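Local coordinates for EGF family domain-containing protein (Toxoplasma gondii, PDB 4Z80) that binds a peptide of its partner RON2L1 and, as a member of the AMA1 family, probably takes part in moving-junction formation during host-cell invasion, at residues P345-P349 with T447-A451; P162-Y168 with F185-S189; Y294-R300 with F315-P320; S11-M16 with P460-L466. One frame throughout, in Å; residues are numbered along the deposited sequence.

Contact 1. Residues P345-P349 with T447-A451; sequences PPREP and TSLSA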
# COMPACT_ATOMS: atom_id res chain seq x y z
N PRO A 345 3.33 -13.50 7.87
CA PRO A 345 4.51 -13.36 8.71
C PRO A 345 4.56 -12.02 9.45
O PRO A 345 4.04 -11.02 8.96
CB PRO A 345 5.68 -13.48 7.72
CG PRO A 345 5.09 -14.11 6.51
CD PRO A 345 3.69 -13.63 6.44
N PRO A 346 5.21 -12.00 10.61
CA PRO A 346 5.41 -10.76 11.35
C PRO A 346 6.50 -9.90 10.72
O PRO A 346 7.19 -10.33 9.79
CB PRO A 346 5.82 -11.25 12.73
CG PRO A 346 6.60 -12.48 12.42
CD PRO A 346 5.87 -13.14 11.28
N ARG A 347 6.65 -8.69 11.23
CA ARG A 347 7.62 -7.74 10.72
C ARG A 347 9.06 -8.20 10.90
O ARG A 347 9.88 -8.04 10.00
CB ARG A 347 7.42 -6.40 11.42
CG ARG A 347 8.36 -5.30 10.98
CD ARG A 347 8.00 -4.00 11.65
NE ARG A 347 8.42 -4.02 13.04
CZ ARG A 347 9.48 -3.40 13.53
NH1 ARG A 347 10.26 -2.66 12.75
NH2 ARG A 347 9.77 -3.51 14.81
N GLU A 348 9.37 -8.75 12.06
CA GLU A 348 10.75 -9.02 12.40
C GLU A 348 11.25 -10.36 11.89
O GLU A 348 10.51 -11.34 11.91
CB GLU A 348 10.93 -8.99 13.92
CG GLU A 348 10.42 -7.72 14.60
CD GLU A 348 8.95 -7.78 15.01
OE1 GLU A 348 8.24 -8.74 14.64
OE2 GLU A 348 8.51 -6.86 15.73
N PRO A 349 12.52 -10.41 11.46
CA PRO A 349 13.11 -11.73 11.25
C PRO A 349 13.11 -12.54 12.53
O PRO A 349 12.95 -11.96 13.61
CB PRO A 349 14.54 -11.42 10.78
CG PRO A 349 14.52 -10.03 10.34
CD PRO A 349 13.47 -9.34 11.17
N THR A 447 11.43 -14.39 5.95
CA THR A 447 10.46 -14.64 4.88
C THR A 447 10.50 -13.48 3.89
O THR A 447 11.04 -12.41 4.16
CB THR A 447 8.99 -14.81 5.36
OG1 THR A 447 8.38 -13.52 5.57
CG2 THR A 447 8.90 -15.68 6.61
N SER A 448 9.89 -13.70 2.73
CA SER A 448 9.84 -12.68 1.69
C SER A 448 8.98 -11.48 2.05
O SER A 448 9.04 -10.45 1.38
CB SER A 448 9.34 -13.31 0.39
OG SER A 448 8.10 -13.96 0.57
N LEU A 449 8.17 -11.61 3.10
CA LEU A 449 7.33 -10.52 3.61
C LEU A 449 7.91 -9.87 4.87
O LEU A 449 7.32 -8.91 5.40
CB LEU A 449 5.92 -11.06 3.89
CG LEU A 449 5.08 -11.40 2.65
CD1 LEU A 449 3.94 -12.31 3.02
CD2 LEU A 449 4.56 -10.14 1.98
N SER A 450 9.04 -10.37 5.34
CA SER A 450 9.71 -9.84 6.55
C SER A 450 10.51 -8.58 6.27
O SER A 450 11.02 -8.39 5.16
CB SER A 450 10.68 -10.88 7.14
OG SER A 450 10.09 -12.15 7.32
N ALA A 451 10.65 -7.72 7.27
CA ALA A 451 11.68 -6.69 7.23
C ALA A 451 13.06 -7.38 7.24
O ALA A 451 13.18 -8.55 7.62
CB ALA A 451 11.54 -5.73 8.40
O HOH W 1 9.05 -12.31 9.70
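A bridging water in a buried contact is the most unusual element here: water 1 donates to Pro346 O (2.7 Å) and Glu348 O (2.8 Å) and accepts from Ser450 OG (2.6 Å), so it bridges two carbonyls of 345-349 to the Ser450 hydroxyl. The polar network continues within 447-451. Thr447 OG1 donates to Ser450 OG (2.8 Å) and itself accepts from Leu449 N (3.1 Å), the bond that defines an ST turn. Residues 447-450 also close a type I beta turn, with Ser450 N hydrogen-bonded to Thr447 O at 3.1 Å.

Only one direct hydrogen bond joins the loops, Ala451 N to Arg347 O, at 2.9 Å with an angle of 147° at the hydrogen. The prolines supply much of the van der Waals contact: Pro345 CD to Leu449 CD1 (3.7 Å) is apolar, while Pro345 CB and Pro349 CG rest against the oxygens Thr447 OG1 (3.5 Å) and Ala451 O (3.4 Å). Arg347 turns its CB away, and its NH1 is hydrogen-bonded to Ser327 O.

Leu449 touches strand 97-98, and Lys322 reaches the carbonyls of Ser448 and Ser450. Pro345 follows Cys344, which is disulfide-bonded to Cys95. Segment 345-349 leads toward strand 353-359, while 447-451 leaves the outermost strand 443-447 of a four-stranded sheet. These connections are consistent with the junction between the two PAN-like domains of an AMA protein.

Contact 2. Residues P162-Y168 with F185-S189; sequences PYNVNVY and FVTES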
# COMPACT_ATOMS: atom_id res chain seq x y z
N PRO A 162 -18.13 12.05 1.79
CA PRO A 162 -18.76 12.33 0.49
C PRO A 162 -19.21 13.79 0.40
O PRO A 162 -19.86 14.26 1.34
CB PRO A 162 -19.96 11.38 0.46
CG PRO A 162 -20.32 11.22 1.90
CD PRO A 162 -19.01 11.24 2.65
N TYR A 163 -18.87 14.49 -0.67
CA TYR A 163 -19.17 15.92 -0.73
C TYR A 163 -20.67 16.19 -0.79
O TYR A 163 -21.15 17.18 -0.24
CB TYR A 163 -18.48 16.59 -1.93
CG TYR A 163 -18.91 18.03 -2.08
CD1 TYR A 163 -18.37 19.03 -1.27
CD2 TYR A 163 -19.89 18.40 -3.00
CE1 TYR A 163 -18.77 20.34 -1.39
CE2 TYR A 163 -20.30 19.71 -3.12
CZ TYR A 163 -19.74 20.68 -2.31
OH TYR A 163 -20.16 21.99 -2.44
N ASN A 164 -21.42 15.33 -1.48
CA ASN A 164 -22.88 15.44 -1.49
C ASN A 164 -23.52 14.08 -1.31
O ASN A 164 -22.84 13.06 -1.34
CB ASN A 164 -23.36 16.12 -2.78
CG ASN A 164 -23.12 15.29 -4.03
OD1 ASN A 164 -23.34 14.08 -4.05
ND2 ASN A 164 -22.68 15.95 -5.10
N VAL A 165 -24.84 14.05 -1.12
CA VAL A 165 -25.49 12.79 -0.76
C VAL A 165 -25.55 11.83 -1.94
O VAL A 165 -25.72 10.62 -1.74
CB VAL A 165 -26.92 13.02 -0.23
CG1 VAL A 165 -26.87 13.81 1.07
CG2 VAL A 165 -27.78 13.73 -1.25
N ASN A 166 -25.38 12.34 -3.16
CA ASN A 166 -25.36 11.48 -4.34
C ASN A 166 -24.08 10.66 -4.41
O ASN A 166 -24.11 9.51 -4.83
CB ASN A 166 -25.53 12.32 -5.61
CG ASN A 166 -26.90 12.97 -5.68
OD1 ASN A 166 -27.73 12.79 -4.79
ND2 ASN A 166 -27.13 13.73 -6.73
N VAL A 167 -22.97 11.25 -4.00
CA VAL A 167 -21.71 10.51 -3.89
C VAL A 167 -21.96 9.32 -2.96
O VAL A 167 -21.63 8.18 -3.30
CB VAL A 167 -20.56 11.38 -3.34
CG1 VAL A 167 -19.31 10.54 -3.06
CG2 VAL A 167 -20.22 12.52 -4.29
N TYR A 168 -22.56 9.58 -1.81
CA TYR A 168 -22.79 8.54 -0.83
C TYR A 168 -23.81 7.51 -1.29
O TYR A 168 -23.58 6.31 -1.17
CB TYR A 168 -23.25 9.13 0.51
CG TYR A 168 -23.29 8.08 1.59
CD1 TYR A 168 -22.12 7.50 2.05
CD2 TYR A 168 -24.49 7.64 2.13
CE1 TYR A 168 -22.13 6.53 3.02
CE2 TYR A 168 -24.52 6.66 3.11
CZ TYR A 168 -23.33 6.11 3.55
OH TYR A 168 -23.33 5.13 4.52
N PHE A 185 -16.39 6.54 8.93
CA PHE A 185 -15.68 7.81 9.02
C PHE A 185 -15.74 8.55 7.69
O PHE A 185 -15.09 9.58 7.51
CB PHE A 185 -14.22 7.57 9.42
CG PHE A 185 -13.51 6.63 8.49
CD1 PHE A 185 -13.57 5.26 8.69
CD2 PHE A 185 -12.84 7.11 7.38
CE1 PHE A 185 -12.95 4.39 7.83
CE2 PHE A 185 -12.21 6.24 6.51
CZ PHE A 185 -12.26 4.88 6.73
N VAL A 186 -16.50 8.02 6.74
CA VAL A 186 -16.66 8.67 5.45
C VAL A 186 -18.09 8.42 4.95
O VAL A 186 -18.32 7.79 3.92
CB VAL A 186 -15.55 8.18 4.46
CG1 VAL A 186 -15.58 6.67 4.28
CG2 VAL A 186 -15.62 8.91 3.13
N THR A 187 -19.06 8.95 5.70
CA THR A 187 -20.47 8.82 5.36
C THR A 187 -21.14 10.18 5.33
O THR A 187 -20.53 11.19 5.68
CB THR A 187 -21.22 7.94 6.36
OG1 THR A 187 -21.27 8.60 7.62
CG2 THR A 187 -20.53 6.59 6.52
N GLU A 188 -22.41 10.20 4.91
CA GLU A 188 -23.24 11.40 4.95
C GLU A 188 -23.20 12.09 6.30
O GLU A 188 -23.02 13.31 6.39
CB GLU A 188 -24.69 11.04 4.66
CG GLU A 188 -25.13 11.20 3.23
CD GLU A 188 -26.62 10.98 3.08
OE1 GLU A 188 -27.39 11.67 3.78
OE2 GLU A 188 -27.02 10.11 2.28
N SER A 189 -23.38 11.30 7.35
CA SER A 189 -23.53 11.83 8.70
C SER A 189 -22.19 12.06 9.40
O SER A 189 -22.12 12.76 10.40
CB SER A 189 -24.39 10.88 9.54
OG SER A 189 -23.82 9.59 9.58
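Beside the RON2L1 peptide site, the N-terminal end of helix 165-172 is packed against the 185-189 loop. Tyr163 OH is hydrogen-bonded to Ser18 OG of the peptide chain, and Asn164, Asn166 and Val167 also touch that chain. None of these four contacts the 185-189 loop, which is met instead by Pro162, Val165 and Tyr168.

Asn164 caps the helix start, its OD1 accepting from Val167 N at 2.9 Å (156°) and weakly from Asn166 N at 2.8 Å (118°). Pro162 follows a cis peptide bond, and its CD rests 3.4 Å from Thr187 O and 4.1 Å from Val186 CG2. Four residues after the N-cap, Tyr168 (chi1 t) extends over the loop, with CE1 3.7 Å from Thr187 CB and CD2 3.5 Å from Glu188 OE2; the amide nitrogen of Glu188 lies over one ring face. Glu188 contributes the largest covered area in this contact, and its CD comes within 3.5 Å of Val165 CG1.

Val186 and Thr187 together face Asn190 in a classic beta bulge, where Thr187 OG1 is hydrogen-bonded to Asn190 N. Val186 also touches Cys261 of helix 252-262.

No hydrogen bond crosses between the segments. Their fit therefore depends on van der Waals contact of Pro162, Val165 and Tyr168 with the loop and the Glu188 side chain, while the hydrogen bonds lie within the cap, one of them weak, within the bulge and to the peptide.

Contact 3. Residues Y294-R300 with F315-P320; sequences YHTQDFR and FYCVRP
A single antiparallel beta bridge and an aromatic cluster join these segments in the PAN-like region of the AMA1 family; both backbones are extended around the bridge (phi/psi -149/122 at Phe299, -141/158 at Val318). Phe315 (chi1 t) directs its ring edge at the face of Tyr294 (chi1 m; centroids 4.8 Å, planes 56°) and, offset, at that of Phe299 (chi1 t; 5.8 Å, 87°). Tyr316 points its CA-to-CB bond away, but its O lies 3.5 Å from Phe299 CD2. Cys317, disulfide-bonded to Cys304, brings CA to 3.3 Å from Phe299 O. Val318 forms the hydrogen-bonded pair with Phe299, CA-CA 5.2 Å: Phe299 N to Val318 O is 2.9 Å, Val318 N to Phe299 O 3.0 Å. Arg319 (chi1 p) stacks its guanidinium on that of Arg300 (chi1 p), centres 3.6 Å apart, planes at 13°. Asp298 offsets the like charges, Arg300 NH2 to Asp298 OD2 being 2.8 Å; water 2 links Arg319 NH2 (3.0 Å) to Phe299 O (3.2 Å). Pro320 places CD 3.1 Å from Gln297 O.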
# COMPACT_ATOMS: atom_id res chain seq x y z
N TYR A 294 -0.57 5.27 -7.26
CA TYR A 294 -0.22 4.34 -8.33
C TYR A 294 -0.13 2.90 -7.82
O TYR A 294 0.38 2.66 -6.72
CB TYR A 294 1.12 4.73 -8.95
CG TYR A 294 1.17 6.04 -9.70
CD1 TYR A 294 0.12 6.46 -10.51
CD2 TYR A 294 2.30 6.85 -9.62
CE1 TYR A 294 0.20 7.66 -11.22
CE2 TYR A 294 2.39 8.04 -10.33
CZ TYR A 294 1.33 8.44 -11.12
OH TYR A 294 1.41 9.63 -11.83
N HIS A 295 -0.62 1.97 -8.64
CA HIS A 295 -0.54 0.54 -8.36
C HIS A 295 0.79 -0.07 -8.78
O HIS A 295 1.19 -1.11 -8.27
CB HIS A 295 -1.67 -0.21 -9.06
CG HIS A 295 -3.03 0.19 -8.60
ND1 HIS A 295 -3.58 -0.28 -7.43
CD2 HIS A 295 -3.95 1.01 -9.15
CE1 HIS A 295 -4.79 0.24 -7.28
NE2 HIS A 295 -5.04 1.03 -8.32
N THR A 296 1.46 0.58 -9.72
CA THR A 296 2.74 0.10 -10.23
C THR A 296 3.73 -0.10 -9.09
O THR A 296 3.87 0.77 -8.23
CB THR A 296 3.33 1.11 -11.26
OG1 THR A 296 2.46 1.22 -12.39
CG2 THR A 296 4.69 0.64 -11.76
N GLN A 297 4.42 -1.23 -9.09
CA GLN A 297 5.47 -1.48 -8.11
C GLN A 297 6.87 -1.59 -8.72
O GLN A 297 7.86 -1.41 -8.02
CB GLN A 297 5.13 -2.75 -7.33
CG GLN A 297 3.96 -2.56 -6.37
CD GLN A 297 3.13 -3.81 -6.22
OE1 GLN A 297 3.56 -4.78 -5.60
NE2 GLN A 297 1.95 -3.82 -6.84
N ASP A 298 6.95 -1.86 -10.02
CA ASP A 298 8.23 -1.98 -10.72
C ASP A 298 8.06 -1.48 -12.15
O ASP A 298 7.12 -1.87 -12.83
CB ASP A 298 8.71 -3.44 -10.72
CG ASP A 298 10.16 -3.60 -11.14
OD1 ASP A 298 10.46 -3.48 -12.35
OD2 ASP A 298 11.01 -3.88 -10.27
N PHE A 299 8.96 -0.61 -12.59
CA PHE A 299 8.96 -0.13 -13.97
C PHE A 299 10.40 0.14 -14.34
O PHE A 299 11.08 0.91 -13.66
CB PHE A 299 8.09 1.11 -14.14
CG PHE A 299 7.90 1.55 -15.58
CD1 PHE A 299 7.47 0.65 -16.53
CD2 PHE A 299 8.14 2.86 -15.97
CE1 PHE A 299 7.29 1.04 -17.85
CE2 PHE A 299 7.95 3.25 -17.28
CZ PHE A 299 7.53 2.34 -18.22
N ARG A 300 10.90 -0.52 -15.38
CA ARG A 300 12.31 -0.42 -15.73
C ARG A 300 12.51 -0.54 -17.24
O ARG A 300 13.61 -0.87 -17.70
CB ARG A 300 13.12 -1.48 -15.00
CG ARG A 300 12.73 -2.91 -15.34
CD ARG A 300 13.60 -3.92 -14.60
NE ARG A 300 13.26 -4.03 -13.18
CZ ARG A 300 13.97 -4.72 -12.30
NH1 ARG A 300 15.08 -5.35 -12.68
NH2 ARG A 300 13.58 -4.77 -11.03
N PHE A 315 6.59 7.74 -17.20
CA PHE A 315 6.49 7.15 -15.87
C PHE A 315 7.91 6.87 -15.38
O PHE A 315 8.77 6.46 -16.15
CB PHE A 315 5.64 5.87 -15.89
CG PHE A 315 5.08 5.50 -14.53
CD1 PHE A 315 5.84 4.79 -13.62
CD2 PHE A 315 3.79 5.87 -14.17
CE1 PHE A 315 5.34 4.47 -12.36
CE2 PHE A 315 3.28 5.54 -12.91
CZ PHE A 315 4.05 4.83 -12.02
N TYR A 316 8.14 7.11 -14.10
CA TYR A 316 9.46 6.96 -13.52
C TYR A 316 9.91 5.51 -13.34
O TYR A 316 9.10 4.61 -13.09
CB TYR A 316 9.51 7.67 -12.16
CG TYR A 316 9.75 9.15 -12.29
CD1 TYR A 316 11.02 9.62 -12.60
CD2 TYR A 316 8.72 10.07 -12.14
CE1 TYR A 316 11.26 10.96 -12.75
CE2 TYR A 316 8.97 11.43 -12.27
CZ TYR A 316 10.24 11.86 -12.57
OH TYR A 316 10.52 13.21 -12.72
N CYS A 317 11.21 5.31 -13.48
CA CYS A 317 11.86 4.05 -13.14
C CYS A 317 11.69 3.83 -11.64
O CYS A 317 12.15 4.65 -10.85
CB CYS A 317 13.34 4.08 -13.48
SG CYS A 317 13.77 4.53 -15.19
N VAL A 318 11.03 2.74 -11.26
CA VAL A 318 10.86 2.44 -9.84
C VAL A 318 10.99 0.95 -9.62
O VAL A 318 10.80 0.16 -10.55
CB VAL A 318 9.47 2.90 -9.29
CG1 VAL A 318 9.29 4.40 -9.43
CG2 VAL A 318 8.32 2.17 -9.96
N ARG A 319 11.32 0.55 -8.40
CA ARG A 319 11.25 -0.87 -8.05
C ARG A 319 11.12 -1.00 -6.55
O ARG A 319 11.50 -0.08 -5.82
CB ARG A 319 12.48 -1.63 -8.55
CG ARG A 319 13.79 -1.28 -7.86
CD ARG A 319 14.99 -1.93 -8.57
NE ARG A 319 15.05 -1.50 -9.96
CZ ARG A 319 15.85 -2.00 -10.89
NH1 ARG A 319 16.70 -2.99 -10.61
NH2 ARG A 319 15.78 -1.51 -12.11
N PRO A 320 10.58 -2.13 -6.08
CA PRO A 320 10.50 -2.31 -4.63
C PRO A 320 11.87 -2.56 -4.03
O PRO A 320 12.71 -3.23 -4.64
CB PRO A 320 9.60 -3.53 -4.46
CG PRO A 320 9.02 -3.81 -5.81
CD PRO A 320 10.01 -3.28 -6.79
O HOH W 2 13.59 0.46 -11.68

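Contact 4. Residues S11-M16 with P460-L466; sequences SRATYM and PDSIAVL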
# COMPACT_ATOMS: atom_id res chain seq x y z
N SER A 11 -1.52 -27.24 17.72
CA SER A 11 -1.23 -25.84 18.01
C SER A 11 -0.05 -25.34 17.20
O SER A 11 -0.04 -24.19 16.76
CB SER A 11 -0.95 -25.66 19.50
OG SER A 11 -2.14 -25.83 20.24
N ARG A 12 0.94 -26.20 17.00
CA ARG A 12 2.11 -25.86 16.21
C ARG A 12 1.72 -25.59 14.76
O ARG A 12 2.15 -24.61 14.16
CB ARG A 12 3.16 -26.98 16.28
CG ARG A 12 4.37 -26.78 15.37
CD ARG A 12 5.47 -27.78 15.66
NE ARG A 12 5.79 -27.79 17.08
CZ ARG A 12 5.45 -28.75 17.94
NH1 ARG A 12 4.81 -29.84 17.54
NH2 ARG A 12 5.78 -28.61 19.22
N ALA A 13 0.89 -26.47 14.21
CA ALA A 13 0.43 -26.30 12.83
C ALA A 13 -0.37 -25.00 12.68
O ALA A 13 -0.21 -24.27 11.70
CB ALA A 13 -0.41 -27.49 12.39
N THR A 14 -1.22 -24.71 13.65
CA THR A 14 -2.03 -23.48 13.61
C THR A 14 -1.13 -22.25 13.62
O THR A 14 -1.37 -21.30 12.87
CB THR A 14 -3.00 -23.43 14.80
OG1 THR A 14 -3.99 -24.45 14.63
CG2 THR A 14 -3.70 -22.08 14.90
N TYR A 15 -0.10 -22.26 14.46
CA TYR A 15 0.84 -21.15 14.52
C TYR A 15 1.64 -21.03 13.22
O TYR A 15 1.76 -19.94 12.67
CB TYR A 15 1.80 -21.31 15.71
CG TYR A 15 2.95 -20.31 15.69
CD1 TYR A 15 2.75 -18.99 16.05
CD2 TYR A 15 4.22 -20.69 15.28
CE1 TYR A 15 3.80 -18.06 16.01
CE2 TYR A 15 5.27 -19.79 15.24
CZ TYR A 15 5.05 -18.48 15.60
OH TYR A 15 6.11 -17.59 15.56
N MET A 16 2.17 -22.14 12.73
CA MET A 16 3.05 -22.11 11.56
C MET A 16 2.33 -21.74 10.27
O MET A 16 2.97 -21.37 9.29
CB MET A 16 3.76 -23.45 11.39
CG MET A 16 4.84 -23.71 12.45
SD MET A 16 6.18 -22.52 12.44
CE MET A 16 6.93 -22.84 10.84
N PRO A 460 10.48 -16.65 17.57
CA PRO A 460 9.16 -17.17 17.22
C PRO A 460 8.45 -17.61 18.49
O PRO A 460 9.08 -17.67 19.54
CB PRO A 460 9.48 -18.36 16.34
CG PRO A 460 10.77 -18.88 16.91
CD PRO A 460 11.54 -17.65 17.34
N ASP A 461 7.17 -17.91 18.39
CA ASP A 461 6.48 -18.61 19.47
C ASP A 461 7.17 -19.96 19.68
O ASP A 461 7.44 -20.69 18.72
CB ASP A 461 5.00 -18.79 19.13
CG ASP A 461 4.17 -19.23 20.33
OD1 ASP A 461 4.52 -20.24 20.97
OD2 ASP A 461 3.15 -18.56 20.61
N SER A 462 7.48 -20.30 20.93
CA SER A 462 8.21 -21.53 21.24
C SER A 462 7.44 -22.80 20.82
O SER A 462 8.04 -23.86 20.70
CB SER A 462 8.54 -21.59 22.73
OG SER A 462 7.38 -21.56 23.53
N ILE A 463 6.13 -22.68 20.59
CA ILE A 463 5.35 -23.81 20.07
C ILE A 463 5.92 -24.34 18.75
O ILE A 463 5.78 -25.52 18.43
CB ILE A 463 3.88 -23.42 19.87
CG1 ILE A 463 2.99 -24.65 19.61
CG2 ILE A 463 3.71 -22.44 18.72
CD1 ILE A 463 3.03 -25.70 20.70
N ALA A 464 6.60 -23.47 18.01
CA ALA A 464 7.16 -23.84 16.70
C ALA A 464 8.43 -24.68 16.78
O ALA A 464 8.77 -25.38 15.83
CB ALA A 464 7.46 -22.59 15.92
N VAL A 465 9.13 -24.61 17.91
CA VAL A 465 10.48 -25.13 18.01
C VAL A 465 10.49 -26.58 18.50
O VAL A 465 9.85 -26.92 19.49
CB VAL A 465 11.33 -24.23 18.93
CG1 VAL A 465 12.73 -24.77 19.09
CG2 VAL A 465 11.39 -22.81 18.37
N LEU A 466 11.19 -27.43 17.76
CA LEU A 466 11.38 -28.83 18.12
C LEU A 466 12.86 -29.18 18.07
O LEU A 466 13.62 -28.54 17.34
CB LEU A 466 10.60 -29.76 17.19
CG LEU A 466 9.08 -29.73 17.27
CD1 LEU A 466 8.46 -30.53 16.13
CD2 LEU A 466 8.60 -30.25 18.62
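This is a helix-on-loop contact near the two ends of the modelled chain: helix 8-16 lies against a C-terminal stretch in which residues 462-464 form a short 3-10 segment. An Asx turn shapes it, with Asp461 OD1 accepting from Ile463 N at 2.9 Å (170°). Ala464 and Leu466 share backbone hydrogen bonds with Leu437 of strand 436-440, so the N-terminal helix is packed on a segment tied to that strand.

The closest CA pair is Arg12 to Ile463, 5.4 Å apart. Chi1 and chi2, both t, extend Arg12, and chi3 m turns NE to 2.6 Å from Ile463 O (hydrogen bond, 132°). Leu466 covers one face of the guanidinium, its CD2 3.3 Å from Arg12 NH2. Apolar contacts fill the space between: Tyr15 CB to Ile463 CG2 at 3.7 Å, Tyr15 CE2 to Ala464 CB at 3.6 Å, and Met16 SD to the same Ala464 CB at 3.7 Å.

Tyr15 points its CB toward the loop and receives a CH-pi contact on its face, Asp461 CB lying 3.7 Å from the ring centroid and 22° off the normal. At the tip of that ring, Tyr15 OH accepts a hydrogen bond from Asp461 N at 3.0 Å (159°).

In the fold
Contacts 1 and 3 are buried, whereas contacts 2 and 4 are partly buried and lie farther from the chain's centre (26 and 27 Å against 14 and 13 Å). Contacts 1 and 4 share a region: their centres are 16 Å apart, their nearest atoms about 6 Å, and both flank the C-terminal strands, 443-447 and 436-440 respectively. Contact 2 stands apart beside the bound peptide, centres 38 Å from contact 1. The chemistry differs accordingly: contact 1 combines one backbone hydrogen bond with a water bridge, contact 3 a beta bridge with edge-to-face aromatic rings and a stacked arginine pair, contact 4 two hydrogen bonds involving side chains, and contact 2 no hydrogen bond between its segments.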